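Local coordinates for protein trehalose-6-phosphate phosphatase (Cryptococcus neoformans, PDB 5DX9) that belongs to the trehalose-phosphatase family of the HAD clan, holding a magnesium ion in an alpha/beta domain of Rossmann-like type, at residues Ile193-Met198 / Val238-Pro243; Arg224-Pro229 / Val261-Arg266. All coordinates share one frame; numbering follows the deposited sequence.

Overall arrangement
Two small contacts join a short antiparallel pair of strands to two helix regions of a HAD-type alpha/beta domain, one contact from each strand. Contact 1 joins strand 238-240 and the turn after it to helix 190-200 and is buried. Contact 2 joins strand 261-263 and the residues beyond it to the turn after helix 217-225, and is only partly buried. The strands are neighbours in one small sheet, and the contact centres lie about 9 Å apart. Contact 1 sets a selenomethionine and a proline against helix backbone; contact 2 combines aliphatic packing, a phenylalanine edge and an arginine that braces its own chain.

Contact 1 of 2, residues Ile193-Met198 / Val238-Pro243; sequences IVRRLM and VVMKPP
Met240 and Pro243 pack against Arg195, Arg196 and Met198 in a buried, largely nonpolar contact between a helix and the strand-and-turn segment 238-243. Helix 190-200 lies on the central sheet of the HAD-type domain, where Val194, Leu197 and Met198 meet Leu22 and Leu24 of strand 21-25; its flank receives the small antiparallel pair of strands 238-240 and 261-263. Met240, a selenomethionine, reaches over as an extended arm. Its CG is anti to the backbone N (chi1 -176°), and the chain stays extended beyond it, taking the methyl CE to within 3.1 Å of Arg195 O. The same methyl lies 3.6 Å from Arg195 CB, while SE, one atom back along the arm, sits 4.2 Å from CB of Met198, also a selenomethionine. Pro243 completes the surface with one edge of its ring. CB approaches Arg195 CB at 4.1 Å, and CG comes up to the helix backbone, 3.8 Å from Arg195 O and 3.9 Å from Arg196 N. This proline is also the N-cap residue of helix 244-247, so that helix starts beside helix 190-200. The guanidinium groups of Arg195 and Arg196 have their acidic partners, Glu192 and Glu200, outside the two segments, and Arg196 also binds Ala245 O and Gln95. The example shows a helix carbonyl oxygen bordered by carbon groups from a strand and a turn. Packing at Arg195 O is tight, and a weakly polarised methyl beside selenium could make that closeness more tolerable; the contact consists of van der Waals packing, without hydrogen bonds between the two segments.

Contact 2 of 2, residues Arg224-Pro229 / Val261-Arg266; sequences RTIFPP and VELTIR
Ile226 and Phe227 face Leu263, Ile265 and Arg266, at and beyond strand 261-263, across a wide backbone gap, with CA atoms 9.0 Å apart for Ile226 and Leu263 and 8.1 Å for Phe227 and Arg266, so the contact is made by the side chains of Ile226 and Phe227 reaching across to side chains and backbone of the other segment. The setting is the edge of a HAD-type alpha/beta fold, where the turn after helix 217-225 meets a two-stranded antiparallel sheet. Ile226 supplies the aliphatic half through its CD1 tip. That methyl lies 3.9 Å from Ile265 CG2, the two side chains crossing at about a right angle, and 4.4 Å from Leu263 CD1. Ile226 also touches Met198 of helix 190-200, which ties this patch to the domain core. Phe227 supplies the other half. Its ring presents CE1 edge-on to Ile265 O at 3.5 Å, with the oxygen near the ring plane. This places the slightly positive rim of the ring against a carbonyl oxygen, while CZ reaches the Arg266 backbone, 3.6 Å from C. Ile226 CG1 lies over the centre of one face of the Phe227 ring, so the two adjacent side chains also pack on each other. The oxygen at the ring edge has a second partner: Arg266 curls back on its own chain, and its NH1 donates to both Ile265 O, at 2.8 Å, and Leu263 O, at 3.1 Å. NH2 also makes a weak hydrogen bond to Asn236 O. The NH1 bond to Leu263 O is the straighter, at 166°, and its acceptor lies in the guanidinium plane, although NH1 itself stands above the plane of that carbonyl.

Contact 1 of 2, residues Ile193-Met198 / Val238-Pro243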
loop_
_atom_site.group_PDB
_atom_site.type_symbol
_atom_site.label_atom_id
_atom_site.label_comp_id
_atom_site.label_asym_id
_atom_site.label_seq_id
_atom_site.Cartn_x
_atom_site.Cartn_y
_atom_site.Cartn_z
ATOM N N ILE A 193 -0.886 8.022 1.035
ATOM C CA ILE A 193 0.466 7.943 0.498
ATOM C C ILE A 193 0.440 8.076 -1.019
ATOM O O ILE A 193 1.239 8.806 -1.605
ATOM C CB ILE A 193 1.150 6.623 0.880
ATOM C CG1 ILE A 193 1.264 6.505 2.404
ATOM C CG2 ILE A 193 2.514 6.520 0.220
ATOM C CD1 ILE A 193 1.954 7.682 3.064
ATOM N N VAL A 194 -0.489 7.360 -1.645
ATOM C CA VAL A 194 -0.667 7.420 -3.088
ATOM C C VAL A 194 -0.940 8.849 -3.540
ATOM O O VAL A 194 -0.433 9.293 -4.568
ATOM C CB VAL A 194 -1.823 6.516 -3.550
ATOM C CG1 VAL A 194 -2.109 6.728 -5.032
ATOM C CG2 VAL A 194 -1.511 5.052 -3.247
ATOM N N ARG A 195 -1.737 9.565 -2.754
ATOM C CA ARG A 195 -2.106 10.935 -3.088
ATOM C C ARG A 195 -0.923 11.877 -2.914
ATOM O O ARG A 195 -0.702 12.766 -3.736
ATOM C CB ARG A 195 -3.286 11.389 -2.232
ATOM C CG ARG A 195 -4.505 10.500 -2.391
ATOM C CD ARG A 195 -5.772 11.312 -2.512
ATOM N NE ARG A 195 -6.275 11.744 -1.213
ATOM C CZ ARG A 195 -7.060 11.002 -0.439
ATOM N NH1 ARG A 195 -7.420 9.786 -0.831
ATOM N NH2 ARG A 195 -7.479 11.471 0.729
ATOM N N ARG A 196 -0.168 11.679 -1.838
ATOM C CA ARG A 196 1.083 12.399 -1.645
ATOM C C ARG A 196 1.993 12.215 -2.855
ATOM O O ARG A 196 2.566 13.177 -3.365
ATOM C CB ARG A 196 1.794 11.919 -0.380
ATOM C CG ARG A 196 3.234 12.396 -0.265
ATOM C CD ARG A 196 4.037 11.484 0.643
ATOM N NE ARG A 196 5.450 11.850 0.673
ATOM C CZ ARG A 196 6.003 12.597 1.620
ATOM N NH1 ARG A 196 5.263 13.052 2.622
ATOM N NH2 ARG A 196 7.296 12.884 1.569
ATOM N N LEU A 197 2.109 10.973 -3.314
ATOM C CA LEU A 197 2.958 10.660 -4.458
ATOM C C LEU A 197 2.449 11.301 -5.748
ATOM O O LEU A 197 3.243 11.751 -6.574
ATOM C CB LEU A 197 3.072 9.146 -4.643
ATOM C CG LEU A 197 3.733 8.396 -3.487
ATOM C CD1 LEU A 197 4.155 7.007 -3.927
ATOM C CD2 LEU A 197 4.917 9.182 -2.958
HETATM N N MSE A 198 1.132 11.336 -5.930
HETATM C CA MSE A 198 0.563 11.989 -7.106
HETATM C C MSE A 198 0.813 13.497 -7.067
HETATM O O MSE A 198 1.143 14.101 -8.088
HETATM C CB MSE A 198 -0.938 11.698 -7.222
HETATM C CG MSE A 198 -1.254 10.329 -7.819
HETATM SE SE MSE A 198 -3.167 9.953 -8.019
HETATM C CE MSE A 198 -3.724 10.131 -6.155
ATOM N N VAL A 238 -7.405 18.660 -14.483
ATOM C CA VAL A 238 -7.593 17.965 -13.216
ATOM C C VAL A 238 -6.662 18.567 -12.171
ATOM O O VAL A 238 -5.454 18.338 -12.191
ATOM C CB VAL A 238 -7.338 16.452 -13.341
ATOM C CG1 VAL A 238 -6.035 16.188 -14.075
ATOM C CG2 VAL A 238 -7.335 15.798 -11.965
ATOM N N VAL A 239 -7.235 19.355 -11.270
ATOM C CA VAL A 239 -6.460 20.057 -10.259
ATOM C C VAL A 239 -6.484 19.308 -8.932
ATOM O O VAL A 239 -7.505 18.736 -8.549
ATOM C CB VAL A 239 -6.987 21.488 -10.046
ATOM C CG1 VAL A 239 -6.257 22.164 -8.895
ATOM C CG2 VAL A 239 -6.849 22.295 -11.327
HETATM N N MSE A 240 -5.355 19.315 -8.232
HETATM C CA MSE A 240 -5.257 18.629 -6.952
HETATM C C MSE A 240 -4.681 19.523 -5.860
HETATM O O MSE A 240 -3.584 20.064 -6.003
HETATM C CB MSE A 240 -4.404 17.372 -7.092
HETATM C CG MSE A 240 -4.332 16.551 -5.827
HETATM SE SE MSE A 240 -3.056 15.092 -5.948
HETATM C CE MSE A 240 -3.307 14.385 -4.145
ATOM N N LYS A 241 -5.429 19.678 -4.770
ATOM C CA LYS A 241 -4.935 20.397 -3.601
ATOM C C LYS A 241 -3.863 19.573 -2.894
ATOM O O LYS A 241 -3.815 18.353 -3.048
ATOM C CB LYS A 241 -6.068 20.711 -2.619
ATOM C CG LYS A 241 -7.243 21.488 -3.198
ATOM C CD LYS A 241 -8.154 21.988 -2.079
ATOM C CE LYS A 241 -9.482 22.518 -2.602
ATOM N NZ LYS A 241 -10.491 21.430 -2.762
ATOM N N PRO A 242 -2.995 20.240 -2.121
ATOM C CA PRO A 242 -2.015 19.530 -1.291
ATOM C C PRO A 242 -2.706 18.618 -0.277
ATOM O O PRO A 242 -3.476 19.101 0.553
ATOM C CB PRO A 242 -1.254 20.662 -0.594
ATOM C CG PRO A 242 -1.436 21.847 -1.490
ATOM C CD PRO A 242 -2.809 21.700 -2.073
ATOM N N PRO A 243 -2.435 17.307 -0.349
ATOM C CA PRO A 243 -3.089 16.306 0.500
ATOM C C PRO A 243 -2.518 16.249 1.913
ATOM O O PRO A 243 -1.437 16.777 2.169
ATOM C CB PRO A 243 -2.821 14.999 -0.246
ATOM C CG PRO A 243 -1.509 15.229 -0.903
ATOM C CD PRO A 243 -1.481 16.689 -1.288
#

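Contact 2 of 2, residues Arg224-Pro229 / Val261-Arg266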
loop_
_atom_site.group_PDB
_atom_site.type_symbol
_atom_site.label_atom_id
_atom_site.label_comp_id
_atom_site.label_asym_id
_atom_site.label_seq_id
_atom_site.Cartn_x
_atom_site.Cartn_y
_atom_site.Cartn_z
ATOM N N ARG A 224 -9.210 6.855 -7.978
ATOM C CA ARG A 224 -10.459 7.187 -8.650
ATOM C C ARG A 224 -10.933 8.599 -8.326
ATOM O O ARG A 224 -11.339 9.342 -9.220
ATOM C CB ARG A 224 -11.543 6.179 -8.276
ATOM C CG ARG A 224 -11.373 4.819 -8.939
ATOM C CD ARG A 224 -12.134 3.744 -8.183
ATOM N NE ARG A 224 -13.535 4.103 -7.994
ATOM C CZ ARG A 224 -14.530 3.629 -8.734
ATOM N NH1 ARG A 224 -14.281 2.768 -9.713
ATOM N NH2 ARG A 224 -15.774 4.013 -8.491
ATOM N N THR A 225 -10.872 8.968 -7.050
ATOM C CA THR A 225 -11.475 10.214 -6.588
ATOM C C THR A 225 -10.679 11.466 -6.959
ATOM O O THR A 225 -11.088 12.579 -6.628
ATOM C CB THR A 225 -11.677 10.205 -5.059
ATOM O OG1 THR A 225 -10.424 9.974 -4.406
ATOM C CG2 THR A 225 -12.669 9.118 -4.657
ATOM N N ILE A 226 -9.549 11.297 -7.639
ATOM C CA ILE A 226 -8.855 12.454 -8.200
ATOM C C ILE A 226 -9.652 12.991 -9.385
ATOM O O ILE A 226 -9.525 14.156 -9.763
ATOM C CB ILE A 226 -7.428 12.123 -8.660
ATOM C CG1 ILE A 226 -7.434 10.916 -9.601
ATOM C CG2 ILE A 226 -6.531 11.885 -7.465
ATOM C CD1 ILE A 226 -6.098 10.654 -10.261
ATOM N N PHE A 227 -10.474 12.121 -9.961
ATOM C CA PHE A 227 -11.355 12.489 -11.061
ATOM C C PHE A 227 -12.763 12.710 -10.538
ATOM O O PHE A 227 -13.173 12.065 -9.573
ATOM C CB PHE A 227 -11.356 11.402 -12.134
ATOM C CG PHE A 227 -9.986 11.007 -12.594
ATOM C CD1 PHE A 227 -9.097 11.961 -13.060
ATOM C CD2 PHE A 227 -9.579 9.684 -12.547
ATOM C CE1 PHE A 227 -7.833 11.604 -13.480
ATOM C CE2 PHE A 227 -8.316 9.319 -12.966
ATOM C CZ PHE A 227 -7.441 10.282 -13.435
ATOM N N PRO A 228 -13.508 13.630 -11.167
ATOM C CA PRO A 228 -14.910 13.847 -10.799
ATOM C C PRO A 228 -15.718 12.561 -10.936
ATOM O O PRO A 228 -15.399 11.734 -11.788
ATOM C CB PRO A 228 -15.377 14.907 -11.801
ATOM C CG PRO A 228 -14.126 15.606 -12.221
ATOM C CD PRO A 228 -13.067 14.547 -12.231
ATOM N N PRO A 229 -16.750 12.398 -10.095
ATOM C CA PRO A 229 -17.605 11.208 -9.998
ATOM C C PRO A 229 -18.092 10.655 -11.337
ATOM O O PRO A 229 -18.400 9.466 -11.420
ATOM C CB PRO A 229 -18.786 11.710 -9.167
ATOM C CG PRO A 229 -18.185 12.735 -8.279
ATOM C CD PRO A 229 -17.118 13.418 -9.098
ATOM N N VAL A 261 -1.913 21.759 -7.801
ATOM C CA VAL A 261 -1.204 21.280 -8.979
ATOM C C VAL A 261 -2.160 20.725 -10.030
ATOM O O VAL A 261 -3.224 20.197 -9.703
ATOM C CB VAL A 261 -0.175 20.196 -8.613
ATOM C CG1 VAL A 261 -0.862 18.857 -8.422
ATOM C CG2 VAL A 261 0.883 20.092 -9.691
ATOM N N GLU A 262 -1.780 20.863 -11.295
ATOM C CA GLU A 262 -2.516 20.235 -12.385
ATOM C C GLU A 262 -1.918 18.872 -12.696
ATOM O O GLU A 262 -0.743 18.770 -13.050
ATOM C CB GLU A 262 -2.501 21.110 -13.637
ATOM C CG GLU A 262 -3.713 22.007 -13.786
ATOM C CD GLU A 262 -3.781 22.662 -15.152
ATOM O OE1 GLU A 262 -4.267 23.810 -15.239
ATOM O OE2 GLU A 262 -3.351 22.024 -16.140
ATOM N N LEU A 263 -2.725 17.825 -12.560
ATOM C CA LEU A 263 -2.254 16.469 -12.821
ATOM C C LEU A 263 -2.287 16.149 -14.311
ATOM O O LEU A 263 -3.205 16.545 -15.024
ATOM C CB LEU A 263 -3.094 15.448 -12.050
ATOM C CG LEU A 263 -3.076 15.572 -10.527
ATOM C CD1 LEU A 263 -3.861 14.432 -9.888
ATOM C CD2 LEU A 263 -1.644 15.600 -10.013
ATOM N N THR A 264 -1.275 15.422 -14.771
ATOM C CA THR A 264 -1.209 14.998 -16.162
ATOM C C THR A 264 -2.025 13.729 -16.373
ATOM O O THR A 264 -2.573 13.498 -17.451
ATOM C CB THR A 264 0.246 14.746 -16.601
ATOM O OG1 THR A 264 1.002 15.957 -16.472
ATOM C CG2 THR A 264 0.299 14.257 -18.044
ATOM N N ILE A 265 -2.107 12.914 -15.326
ATOM C CA ILE A 265 -2.756 11.611 -15.411
ATOM C C ILE A 265 -4.234 11.709 -15.784
ATOM O O ILE A 265 -4.949 12.583 -15.299
ATOM C CB ILE A 265 -2.634 10.840 -14.079
ATOM C CG1 ILE A 265 -3.099 9.399 -14.254
ATOM C CG2 ILE A 265 -3.420 11.539 -12.979
ATOM C CD1 ILE A 265 -2.256 8.610 -15.227
ATOM N N ARG A 266 -4.670 10.812 -16.664
ATOM C CA ARG A 266 -6.086 10.641 -16.977
ATOM C C ARG A 266 -6.481 9.188 -16.717
ATOM O O ARG A 266 -5.630 8.296 -16.752
ATOM C CB ARG A 266 -6.385 11.036 -18.428
ATOM C CG ARG A 266 -6.343 12.534 -18.686
ATOM C CD ARG A 266 -7.313 13.269 -17.777
ATOM N NE ARG A 266 -7.259 14.718 -17.952
ATOM C CZ ARG A 266 -6.327 15.504 -17.422
ATOM N NH1 ARG A 266 -5.351 14.983 -16.686
ATOM N NH2 ARG A 266 -6.363 16.812 -17.632
#